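Local structure of heme oxygenase 1 (Neisseria meningitidis, 1P3U) at residues Lys67-Leu72 against Glu158-Leu163; Asp57-Asp62 against Gly109-Ala114; Tyr42-Lys47 against Arg189-Leu194; Met75-Ala80 against Ala139-Pro144. The protein binds heme and probably catalyses its oxidative ring opening, the reaction that frees the iron. All blocks are in the same frame, centred on the assembly; numbering follows the deposited sequence.

The four contacts lie in one all-helical chain around a central heme. Contact 2 holds Tyr112, which binds the heme, and touches contact 1, whose centre is about 12 Å away: Leu72 CD1 lies 4.0 Å from Leu111 CD1. The centre of contact 2 is about 14 Å from that of contact 4, where Met75 CB packs 3.7 Å from Tyr60 CE2. Contact 3 meets contact 4 through Leu46 CD2 and His141 CE1, 3.5 Å apart, and shares helix 39-60 with contact 2. Contacts 1 and 3 are farthest apart, with centres about 32 Å from each other. The Arg77 side chain in contact 4 comes within about 7 Å of the bound nitric oxide, that of Phe45 within about 8 Å.

Contact 1 (Lys67-Leu72 against Glu158-Leu163); sequences KAIPEL and EHLNAL
Pro70 lies over one face of the His159 imidazole in a CH-pi contact. Its CD sits 3.9 Å from the ring centroid and 25° off the ring normal, displaced toward the NE2 side of the rim, where CD and NE2 are 3.5 Å apart. The two side chains reach toward each other from opposite directions, and Ile69 CA lies over the same face. His159 is sent across with its CG anti to the carbonyl carbon (chi1 -72°). Apolar contacts flank it. Ile69 CG1 leans on His159 CB at 3.9 Å, while the CG2 branch lies against the ring at ND1. Farther along, Leu163 CD2 touches Ala68 CB at 3.6 Å.

In the all-helical heme oxygenase fold, this joins the end of helix 63-68 and the type II beta turn Ile69-Leu72 to the last turn of helix 149-161 and the residues after it. Leu163 also rests on Ile108 of helix 104-119, and Ile69 on Met75.

No direct hydrogen bond crosses between the segments. The polar link is a water that donates to two backbone carbonyls, to Ala68 O at 3.0 Å and to His159 O at 2.8 Å.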
# COMPACT_ATOMS: atom_id res chain seq x y z
N LYS A 67 0.97 19.05 -8.48
CA LYS A 67 0.42 20.12 -9.30
C LYS A 67 -0.86 19.64 -9.97
O LYS A 67 -1.76 20.43 -10.27
CB LYS A 67 1.43 20.55 -10.36
CG LYS A 67 2.55 21.44 -9.86
CD LYS A 67 2.01 22.76 -9.33
CE LYS A 67 3.14 23.73 -9.01
NZ LYS A 67 2.63 25.04 -8.51
N ALA A 68 -0.94 18.33 -10.20
CA ALA A 68 -2.10 17.72 -10.84
C ALA A 68 -3.06 17.15 -9.80
O ALA A 68 -4.26 17.02 -10.06
CB ALA A 68 -1.65 16.62 -11.78
N ILE A 69 -2.53 16.81 -8.64
CA ILE A 69 -3.32 16.25 -7.55
C ILE A 69 -3.06 17.09 -6.30
O ILE A 69 -2.13 16.83 -5.55
CB ILE A 69 -2.92 14.79 -7.26
CG1 ILE A 69 -3.02 13.96 -8.54
CG2 ILE A 69 -3.81 14.21 -6.17
CD1 ILE A 69 -2.53 12.52 -8.39
N PRO A 70 -3.90 18.11 -6.06
CA PRO A 70 -3.76 19.00 -4.90
C PRO A 70 -3.79 18.30 -3.55
O PRO A 70 -4.68 17.51 -3.26
CB PRO A 70 -4.92 19.97 -5.07
CG PRO A 70 -5.97 19.11 -5.73
CD PRO A 70 -5.16 18.38 -6.77
N GLU A 71 -2.80 18.61 -2.71
CA GLU A 71 -2.69 18.04 -1.37
C GLU A 71 -2.24 16.58 -1.35
O GLU A 71 -2.38 15.90 -0.33
CB GLU A 71 -4.03 18.16 -0.64
CG GLU A 71 -4.58 19.58 -0.60
CD GLU A 71 -3.79 20.49 0.31
OE1 GLU A 71 -3.89 20.34 1.54
OE2 GLU A 71 -3.05 21.35 -0.22
N LEU A 72 -1.68 16.10 -2.46
CA LEU A 72 -1.23 14.71 -2.51
C LEU A 72 -0.16 14.43 -1.46
O LEU A 72 -0.10 13.33 -0.89
CB LEU A 72 -0.67 14.37 -3.89
CG LEU A 72 -0.02 12.99 -4.00
CD1 LEU A 72 -1.08 11.90 -3.86
CD2 LEU A 72 0.69 12.87 -5.34
N GLU A 158 -10.78 10.70 -9.25
CA GLU A 158 -11.09 11.75 -10.22
C GLU A 158 -9.78 12.34 -10.72
O GLU A 158 -9.57 12.48 -11.92
CB GLU A 158 -11.94 12.84 -9.56
CG GLU A 158 -13.29 12.37 -9.03
CD GLU A 158 -14.28 12.03 -10.13
OE1 GLU A 158 -13.94 11.20 -11.01
OE2 GLU A 158 -15.40 12.59 -10.12
N HIS A 159 -8.90 12.69 -9.78
CA HIS A 159 -7.60 13.27 -10.11
C HIS A 159 -6.76 12.32 -10.97
O HIS A 159 -6.13 12.75 -11.93
CB HIS A 159 -6.85 13.63 -8.83
CG HIS A 159 -7.41 14.82 -8.11
ND1 HIS A 159 -7.61 14.84 -6.75
CD2 HIS A 159 -7.80 16.03 -8.57
CE1 HIS A 159 -8.10 16.01 -6.40
NE2 HIS A 159 -8.22 16.76 -7.48
N LEU A 160 -6.76 11.03 -10.62
CA LEU A 160 -5.99 10.05 -11.37
C LEU A 160 -6.45 10.00 -12.82
O LEU A 160 -5.64 10.00 -13.74
CB LEU A 160 -6.15 8.65 -10.76
CG LEU A 160 -5.41 8.31 -9.48
CD1 LEU A 160 -5.76 6.88 -9.08
CD2 LEU A 160 -3.91 8.45 -9.69
N ASN A 161 -7.76 9.95 -13.01
CA ASN A 161 -8.35 9.92 -14.34
C ASN A 161 -8.10 11.24 -15.06
O ASN A 161 -7.96 11.27 -16.29
CB ASN A 161 -9.86 9.65 -14.24
CG ASN A 161 -10.18 8.21 -13.87
OD1 ASN A 161 -11.27 7.92 -13.36
ND2 ASN A 161 -9.25 7.31 -14.13
N ALA A 162 -8.04 12.33 -14.30
CA ALA A 162 -7.82 13.66 -14.87
C ALA A 162 -6.39 13.91 -15.32
O ALA A 162 -6.08 14.97 -15.87
CB ALA A 162 -8.24 14.73 -13.86
N LEU A 163 -5.50 12.95 -15.08
CA LEU A 163 -4.12 13.09 -15.51
C LEU A 163 -4.16 12.95 -17.03
O LEU A 163 -3.24 13.38 -17.73
CB LEU A 163 -3.25 11.98 -14.92
CG LEU A 163 -3.12 11.95 -13.39
CD1 LEU A 163 -2.23 10.78 -12.97
CD2 LEU A 163 -2.55 13.27 -12.89
O HOH W 1 -5.63 15.47 -12.19

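Contact 2 (Asp57-Asp62 against Gly109-Ala114); sequences DHIYKD and GWLYCA. With HEM (protoporphyrin IX containing Fe), chain B.
Leu111 holds CG opposite its backbone N (chi1 179°) and Tyr60 holds CG opposite its carbonyl carbon (chi1 -85°), which brings the Leu111 CD1 methyl over one face of the phenol, 3.6 Å from the ring centroid and 16° off the normal, a close CH-pi contact. Ala114 CB instead approaches the ring edge, 3.9 Å from Tyr60 CE1. On the preceding residue, the two branches of Ile59 divide the work: CD1 reaches Trp110 CB at 3.7 Å, and CG2 runs past Leu111 CB in the opposite direction. The buried Tyr60 hydroxyl is hydrogen-bonded to Glu115 OE1 and accepts a hydrogen bond from a water, 2.8 Å from OH, which also donates weakly to Ala114 O.

Tyr112, on another side of helix 104-119, donates from OH to the heme propionate oxygen O1D at 2.6 Å, while the heme methyl CMD lies over one face of its ring. Helix 104-119 is thus wedged between the end of helix 39-60, the heme and two further helices: Trp110 and Cys113 touch Ala180 of helix 167-191, and Tyr112 packs on Leu15, Lys16 and Thr19 of helix 11-32.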
# COMPACT_ATOMS: atom_id res chain seq x y z
N ASP A 57 7.08 7.26 -0.61
CA ASP A 57 7.11 8.58 0.01
C ASP A 57 7.47 9.70 -0.96
O ASP A 57 6.84 10.75 -0.94
CB ASP A 57 8.07 8.62 1.19
CG ASP A 57 7.78 9.78 2.12
OD1 ASP A 57 8.69 10.60 2.37
OD2 ASP A 57 6.62 9.87 2.60
N HIS A 58 8.49 9.47 -1.79
CA HIS A 58 8.93 10.49 -2.75
C HIS A 58 7.90 10.75 -3.85
O HIS A 58 7.92 11.81 -4.49
CB HIS A 58 10.26 10.10 -3.39
CG HIS A 58 10.16 8.97 -4.36
ND1 HIS A 58 9.88 7.68 -3.97
CD2 HIS A 58 10.27 8.93 -5.71
CE1 HIS A 58 9.83 6.90 -5.03
NE2 HIS A 58 10.07 7.63 -6.10
N ILE A 59 7.02 9.79 -4.07
CA ILE A 59 5.98 9.92 -5.09
C ILE A 59 4.86 10.81 -4.56
O ILE A 59 4.36 11.69 -5.26
CB ILE A 59 5.42 8.53 -5.49
CG1 ILE A 59 6.57 7.69 -6.07
CG2 ILE A 59 4.31 8.68 -6.53
CD1 ILE A 59 6.19 6.26 -6.40
N TYR A 60 4.47 10.60 -3.30
CA TYR A 60 3.43 11.42 -2.70
C TYR A 60 3.88 12.88 -2.60
O TYR A 60 3.05 13.79 -2.64
CB TYR A 60 3.06 10.92 -1.30
CG TYR A 60 2.02 9.82 -1.29
CD1 TYR A 60 2.40 8.48 -1.17
CD2 TYR A 60 0.67 10.11 -1.42
CE1 TYR A 60 1.45 7.46 -1.18
CE2 TYR A 60 -0.30 9.10 -1.43
CZ TYR A 60 0.11 7.78 -1.30
OH TYR A 60 -0.84 6.77 -1.30
N LYS A 61 5.18 13.09 -2.47
CA LYS A 61 5.74 14.44 -2.34
C LYS A 61 6.22 15.01 -3.68
O LYS A 61 6.76 16.12 -3.72
CB LYS A 61 6.92 14.43 -1.36
CG LYS A 61 6.56 14.19 0.10
CD LYS A 61 7.81 13.99 0.94
CE LYS A 61 7.47 13.70 2.39
NZ LYS A 61 8.67 13.25 3.15
N ASP A 62 6.03 14.26 -4.76
CA ASP A 62 6.47 14.71 -6.08
C ASP A 62 5.87 16.04 -6.50
O ASP A 62 4.65 16.19 -6.56
CB ASP A 62 6.15 13.63 -7.12
CG ASP A 62 6.72 13.95 -8.48
OD1 ASP A 62 6.12 14.77 -9.21
OD2 ASP A 62 7.79 13.38 -8.81
N GLY A 109 1.66 4.20 -11.15
CA GLY A 109 1.13 2.89 -10.81
C GLY A 109 1.37 2.57 -9.35
O GLY A 109 0.52 1.96 -8.68
N TRP A 110 2.54 2.96 -8.84
CA TRP A 110 2.88 2.74 -7.43
C TRP A 110 1.97 3.58 -6.56
O TRP A 110 1.57 3.16 -5.47
CB TRP A 110 4.34 3.12 -7.15
CG TRP A 110 5.34 2.11 -7.59
CD1 TRP A 110 5.63 1.74 -8.87
CD2 TRP A 110 6.17 1.30 -6.74
NE1 TRP A 110 6.59 0.75 -8.87
CE2 TRP A 110 6.94 0.47 -7.58
CE3 TRP A 110 6.34 1.21 -5.36
CZ2 TRP A 110 7.87 -0.45 -7.08
CZ3 TRP A 110 7.26 0.30 -4.85
CH2 TRP A 110 8.01 -0.52 -5.71
N LEU A 111 1.65 4.79 -7.02
CA LEU A 111 0.79 5.67 -6.25
C LEU A 111 -0.61 5.05 -6.14
O LEU A 111 -1.24 5.10 -5.09
CB LEU A 111 0.71 7.04 -6.92
CG LEU A 111 -0.18 8.07 -6.22
CD1 LEU A 111 0.33 8.33 -4.81
CD2 LEU A 111 -0.20 9.36 -7.03
N TYR A 112 -1.08 4.47 -7.24
CA TYR A 112 -2.39 3.82 -7.26
C TYR A 112 -2.40 2.67 -6.25
O TYR A 112 -3.34 2.50 -5.48
CB TYR A 112 -2.69 3.26 -8.66
CG TYR A 112 -3.77 2.21 -8.66
CD1 TYR A 112 -5.11 2.55 -8.47
CD2 TYR A 112 -3.44 0.86 -8.77
CE1 TYR A 112 -6.10 1.58 -8.39
CE2 TYR A 112 -4.42 -0.13 -8.69
CZ TYR A 112 -5.75 0.24 -8.50
OH TYR A 112 -6.72 -0.73 -8.40
N CYS A 113 -1.32 1.90 -6.26
CA CYS A 113 -1.19 0.77 -5.37
C CYS A 113 -1.25 1.21 -3.90
O CYS A 113 -2.04 0.68 -3.12
CB CYS A 113 0.13 0.05 -5.65
SG CYS A 113 0.40 -1.43 -4.67
N ALA A 114 -0.44 2.19 -3.54
CA ALA A 114 -0.40 2.69 -2.16
C ALA A 114 -1.69 3.35 -1.67
O ALA A 114 -2.11 3.13 -0.54
CB ALA A 114 0.76 3.66 -1.99
CHA HEM B . -8.80 -2.31 -2.47
CHB HEM B . -8.87 -5.91 0.75
CHC HEM B . -4.05 -5.53 1.22
CHD HEM B . -3.94 -2.38 -2.45
C1A HEM B . -9.23 -3.25 -1.56
C2A HEM B . -10.65 -3.55 -1.31
C3A HEM B . -10.65 -4.60 -0.46
C4A HEM B . -9.27 -4.93 -0.16
CMA HEM B . -11.91 -5.31 0.01
CAA HEM B . -11.85 -2.79 -1.89
CBA HEM B . -12.36 -1.75 -0.91
CGA HEM B . -13.48 -0.90 -1.49
O1A HEM B . -14.10 -0.14 -0.72
O2A HEM B . -13.73 -1.00 -2.71
C1B HEM B . -7.53 -6.17 1.09
C2B HEM B . -7.13 -7.07 2.16
C3B HEM B . -5.79 -6.94 2.34
C4B HEM B . -5.37 -5.93 1.36
CMB HEM B . -8.08 -7.96 2.94
CAB HEM B . -4.92 -7.56 3.26
CBB HEM B . -5.08 -8.88 3.83
C1C HEM B . -3.60 -4.60 0.28
C2C HEM B . -2.21 -4.25 0.09
C3C HEM B . -2.16 -3.42 -1.00
C4C HEM B . -3.55 -3.23 -1.42
CMC HEM B . -1.06 -4.62 1.04
CAC HEM B . -1.04 -2.88 -1.65
CBC HEM B . 0.32 -2.74 -1.16
C1D HEM B . -5.27 -2.13 -2.82
C2D HEM B . -5.69 -1.32 -3.97
C3D HEM B . -7.03 -1.27 -3.94
C4D HEM B . -7.46 -2.07 -2.80
CMD HEM B . -4.76 -0.61 -4.95
CAD HEM B . -7.89 -0.42 -4.87
CBD HEM B . -8.79 -1.22 -5.78
CGD HEM B . -9.61 -0.34 -6.68
O1D HEM B . -9.05 0.18 -7.67
O2D HEM B . -10.82 -0.16 -6.39
NA HEM B . -8.40 -4.09 -0.84
NB HEM B . -6.43 -5.47 0.60
NC HEM B . -4.42 -3.98 -0.63
ND HEM B . -6.38 -2.64 -2.16
FE HEM B . -6.41 -4.04 -0.77
O HOH W 2 -0.54 5.44 1.19

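Contact 3 (Tyr42-Lys47 against Arg189-Leu194); sequences YIKFLK and RETFGL
Lys44 and Thr191 are joined through one water, which accepts from Lys44 NZ at 3.2 Å and donates to Thr191 O, also at 3.2 Å. Lys44 reaches it with its chain extended beyond CG, the CD methylene passing 3.8 Å from Thr191 O. Its ammonium group also has a long, weak ion pair with Glu40. The Thr191 methyl presses on the neighbouring helix backbone, with CG2 only 3.2 Å from Lys44 O, a tight approach, and 4.2 Å from Lys47 CB. The hydroxyl of Thr191 takes another course and bonds to Val187 O within its own helix.

The helix that brings Thr191 here, 167-191, ends in a Schellman motif. Leu194 N returns to Arg189 O at 2.7 Å, Gly193 N makes a weak bond to Glu190 O, and Gly193 is the C-prime residue, with a positive phi of 65°. This helix end docks against the side of helix 39-60 in the helical heme oxygenase fold.

Phe192, the first residue to leave helical geometry, lays one ring face on Lys44. Lys44 CB lies 3.9 Å from the ring centroid and 24° off the normal, a CH-pi contact. The far corner of the ring, CZ, comes 3.6 Å from Phe45 N, and the ring also touches Val33. The Phe45 side chain packs on Tyr184 and Leu124.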
# COMPACT_ATOMS: atom_id res chain seq x y z
N TYR A 42 2.69 -8.87 14.45
CA TYR A 42 2.11 -7.59 14.06
C TYR A 42 3.26 -6.62 13.78
O TYR A 42 3.17 -5.76 12.90
CB TYR A 42 1.21 -7.01 15.16
CG TYR A 42 0.49 -5.75 14.74
CD1 TYR A 42 -0.52 -5.80 13.77
CD2 TYR A 42 0.84 -4.50 15.26
CE1 TYR A 42 -1.16 -4.64 13.33
CE2 TYR A 42 0.20 -3.33 14.83
CZ TYR A 42 -0.79 -3.41 13.86
OH TYR A 42 -1.42 -2.27 13.40
N ILE A 43 4.34 -6.77 14.54
CA ILE A 43 5.50 -5.92 14.36
C ILE A 43 6.15 -6.24 13.02
O ILE A 43 6.63 -5.35 12.34
CB ILE A 43 6.51 -6.10 15.52
CG1 ILE A 43 5.97 -5.41 16.77
CG2 ILE A 43 7.88 -5.54 15.14
CD1 ILE A 43 6.85 -5.56 17.99
N LYS A 44 6.15 -7.52 12.65
CA LYS A 44 6.72 -7.89 11.35
C LYS A 44 5.85 -7.26 10.27
O LYS A 44 6.35 -6.80 9.24
CB LYS A 44 6.77 -9.42 11.19
CG LYS A 44 7.91 -10.07 11.96
CD LYS A 44 7.93 -11.59 11.82
CE LYS A 44 9.10 -12.19 12.59
NZ LYS A 44 9.04 -13.68 12.66
N PHE A 45 4.54 -7.23 10.50
CA PHE A 45 3.63 -6.62 9.54
C PHE A 45 3.93 -5.13 9.43
O PHE A 45 3.97 -4.58 8.33
CB PHE A 45 2.17 -6.81 9.96
CG PHE A 45 1.20 -6.13 9.04
CD1 PHE A 45 1.03 -6.58 7.73
CD2 PHE A 45 0.48 -5.02 9.47
CE1 PHE A 45 0.15 -5.91 6.86
CE2 PHE A 45 -0.39 -4.35 8.61
CZ PHE A 45 -0.55 -4.79 7.31
N LEU A 46 4.14 -4.46 10.57
CA LEU A 46 4.44 -3.03 10.55
C LEU A 46 5.75 -2.72 9.83
O LEU A 46 5.88 -1.66 9.20
CB LEU A 46 4.50 -2.46 11.97
CG LEU A 46 3.19 -2.40 12.75
CD1 LEU A 46 3.45 -1.77 14.11
CD2 LEU A 46 2.14 -1.61 11.99
N LYS A 47 6.72 -3.61 9.95
CA LYS A 47 8.00 -3.39 9.28
C LYS A 47 7.78 -3.47 7.77
O LYS A 47 8.33 -2.68 7.01
CB LYS A 47 9.04 -4.41 9.74
CG LYS A 47 9.51 -4.17 11.17
CD LYS A 47 10.54 -5.18 11.63
CE LYS A 47 11.05 -4.86 13.04
NZ LYS A 47 11.98 -5.91 13.55
N ARG A 189 7.92 -11.52 2.07
CA ARG A 189 8.63 -12.79 2.19
C ARG A 189 9.92 -12.65 3.01
O ARG A 189 10.24 -13.51 3.84
CB ARG A 189 8.95 -13.35 0.80
CG ARG A 189 7.72 -13.74 -0.01
CD ARG A 189 8.07 -13.87 -1.49
NE ARG A 189 6.90 -14.19 -2.31
CZ ARG A 189 6.65 -13.64 -3.49
NH1 ARG A 189 7.47 -12.73 -3.99
NH2 ARG A 189 5.56 -13.99 -4.18
N GLU A 190 10.66 -11.57 2.79
CA GLU A 190 11.89 -11.38 3.53
C GLU A 190 11.61 -11.11 5.00
O GLU A 190 12.26 -11.67 5.89
CB GLU A 190 12.71 -10.23 2.91
CG GLU A 190 13.38 -10.60 1.59
CD GLU A 190 14.35 -9.54 1.09
OE1 GLU A 190 15.01 -8.89 1.93
OE2 GLU A 190 14.48 -9.38 -0.15
N THR A 191 10.60 -10.29 5.25
CA THR A 191 10.23 -9.93 6.61
C THR A 191 9.66 -11.09 7.42
O THR A 191 9.88 -11.17 8.63
CB THR A 191 9.24 -8.78 6.60
OG1 THR A 191 9.79 -7.70 5.83
CG2 THR A 191 8.95 -8.29 8.01
N PHE A 192 8.92 -11.99 6.77
CA PHE A 192 8.34 -13.12 7.47
C PHE A 192 9.13 -14.42 7.28
O PHE A 192 8.66 -15.50 7.65
CB PHE A 192 6.88 -13.33 7.05
CG PHE A 192 5.93 -12.32 7.65
CD1 PHE A 192 5.79 -11.06 7.08
CD2 PHE A 192 5.22 -12.61 8.81
CE1 PHE A 192 4.95 -10.11 7.65
CE2 PHE A 192 4.38 -11.67 9.39
CZ PHE A 192 4.24 -10.41 8.81
N GLY A 193 10.33 -14.30 6.72
CA GLY A 193 11.18 -15.45 6.52
C GLY A 193 10.71 -16.53 5.57
O GLY A 193 10.92 -17.72 5.83
N LEU A 194 10.09 -16.13 4.46
CA LEU A 194 9.60 -17.08 3.47
C LEU A 194 10.56 -17.15 2.29
O LEU A 194 11.38 -16.25 2.07
CB LEU A 194 8.23 -16.64 2.94
CG LEU A 194 7.18 -16.29 3.98
CD1 LEU A 194 5.88 -15.90 3.27
CD2 LEU A 194 6.95 -17.48 4.90
O HOH W 3 10.64 -13.95 9.95

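Contact 4 (Met75-Ala80 against Ala139-Pro144); sequences MARYDA and ARHLAP
The loop between helices 122-129 and 149-161 docks on the start of helix 78-87, where Arg77 holds the backbone of His141. Arg77 grips one atom, His141 O, with two nitrogens presented side-on: NH2 donates at 2.8 Å with an N-H...O angle of 155°, and NE at 3.1 Å along a more bent path. The oxygen lies close to the guanidinium plane. NE approaches in the carbonyl plane, whereas NH2 is tilted from it. A bend at chi3 (65°) folds the arginine into this pose, and its remaining nitrogen, NH1, bonds to Ser117 OG of helix 104-119.

Beside this, Ala80 sets its methyl against the loop backbone, with CB 3.7 Å from His141 CA and 3.8 Å from His141 CB. With CG between the backbone N and the carbonyl carbon (chi1 81°), the His141 ring bonds to Asp84 through ND1 and weakly to Gln49 through NE2. Arg140 forms a salt bridge with Asp87 of helix 78-87.

One carbonyl oxygen shared by two N-H groups of an arginine is a bifurcated acceptor, and here, within the all-helical heme oxygenase fold, it ties the 139-144 loop to the residue just before helix 78-87, an arginine whose side chain lies about 8 Å from the heme.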
# COMPACT_ATOMS: atom_id res chain seq x y z
N MET A 75 -1.26 12.99 1.89
CA MET A 75 -1.88 11.67 1.93
C MET A 75 -0.91 10.58 2.39
O MET A 75 -1.34 9.48 2.74
CB MET A 75 -2.44 11.30 0.56
CG MET A 75 -3.68 12.06 0.15
SD MET A 75 -4.32 11.45 -1.42
CE MET A 75 -3.95 12.81 -2.49
N ALA A 76 0.39 10.89 2.39
CA ALA A 76 1.41 9.92 2.78
C ALA A 76 1.14 9.33 4.16
O ALA A 76 0.75 10.05 5.09
CB ALA A 76 2.79 10.57 2.75
N ARG A 77 1.34 8.02 4.30
CA ARG A 77 1.10 7.32 5.56
C ARG A 77 2.37 6.76 6.19
O ARG A 77 2.31 6.07 7.21
CB ARG A 77 0.09 6.20 5.33
CG ARG A 77 -1.27 6.70 4.86
CD ARG A 77 -1.97 5.67 3.99
NE ARG A 77 -2.30 4.46 4.74
CZ ARG A 77 -2.54 3.28 4.17
NH1 ARG A 77 -2.49 3.16 2.85
NH2 ARG A 77 -2.84 2.24 4.93
N TYR A 78 3.52 7.05 5.59
CA TYR A 78 4.78 6.57 6.12
C TYR A 78 4.98 7.03 7.57
O TYR A 78 5.41 6.24 8.42
CB TYR A 78 5.93 7.06 5.24
CG TYR A 78 7.31 6.73 5.75
CD1 TYR A 78 7.63 5.44 6.20
CD2 TYR A 78 8.31 7.70 5.77
CE1 TYR A 78 8.91 5.13 6.64
CE2 TYR A 78 9.60 7.40 6.20
CZ TYR A 78 9.89 6.11 6.63
OH TYR A 78 11.17 5.82 7.05
N ASP A 79 4.67 8.29 7.86
CA ASP A 79 4.81 8.80 9.22
C ASP A 79 3.93 8.03 10.19
O ASP A 79 4.35 7.68 11.29
CB ASP A 79 4.45 10.29 9.28
CG ASP A 79 5.45 11.17 8.54
OD1 ASP A 79 6.66 10.85 8.58
OD2 ASP A 79 5.04 12.18 7.94
N ALA A 80 2.70 7.75 9.77
CA ALA A 80 1.76 7.01 10.61
C ALA A 80 2.29 5.62 10.94
O ALA A 80 2.22 5.19 12.09
CB ALA A 80 0.40 6.90 9.90
N ALA A 139 -2.37 1.21 15.19
CA ALA A 139 -2.98 1.09 13.87
C ALA A 139 -3.37 2.44 13.27
O ALA A 139 -4.40 2.57 12.61
CB ALA A 139 -4.20 0.17 13.94
N ARG A 140 -2.53 3.45 13.49
CA ARG A 140 -2.78 4.78 12.98
C ARG A 140 -2.77 4.79 11.45
O ARG A 140 -3.54 5.51 10.82
CB ARG A 140 -1.71 5.74 13.49
CG ARG A 140 -1.53 5.78 14.99
CD ARG A 140 -0.17 6.36 15.34
NE ARG A 140 0.12 6.41 16.77
CZ ARG A 140 -0.17 7.44 17.57
NH1 ARG A 140 -0.75 8.53 17.08
NH2 ARG A 140 0.15 7.38 18.86
N HIS A 141 -1.88 3.98 10.86
CA HIS A 141 -1.77 3.95 9.41
C HIS A 141 -2.91 3.21 8.72
O HIS A 141 -3.02 3.25 7.49
CB HIS A 141 -0.43 3.33 8.97
CG HIS A 141 -0.41 1.83 8.99
ND1 HIS A 141 -0.28 1.10 10.15
CD2 HIS A 141 -0.48 0.93 7.98
CE1 HIS A 141 -0.27 -0.19 9.86
NE2 HIS A 141 -0.39 -0.32 8.55
N LEU A 142 -3.75 2.54 9.50
CA LEU A 142 -4.87 1.78 8.95
C LEU A 142 -6.22 2.46 9.18
O LEU A 142 -7.23 2.04 8.62
CB LEU A 142 -4.90 0.37 9.55
CG LEU A 142 -3.70 -0.53 9.24
CD1 LEU A 142 -3.79 -1.81 10.06
CD2 LEU A 142 -3.66 -0.84 7.76
N ALA A 143 -6.22 3.52 9.99
CA ALA A 143 -7.46 4.24 10.29
C ALA A 143 -8.03 4.89 9.03
O ALA A 143 -7.28 5.28 8.13
CB ALA A 143 -7.19 5.30 11.36
N PRO A 144 -9.36 5.02 8.95
CA PRO A 144 -10.01 5.63 7.79
C PRO A 144 -9.70 7.11 7.66
O PRO A 144 -9.51 7.80 8.66
CB PRO A 144 -11.49 5.37 8.05
CG PRO A 144 -11.57 5.48 9.54
CD PRO A 144 -10.36 4.68 9.99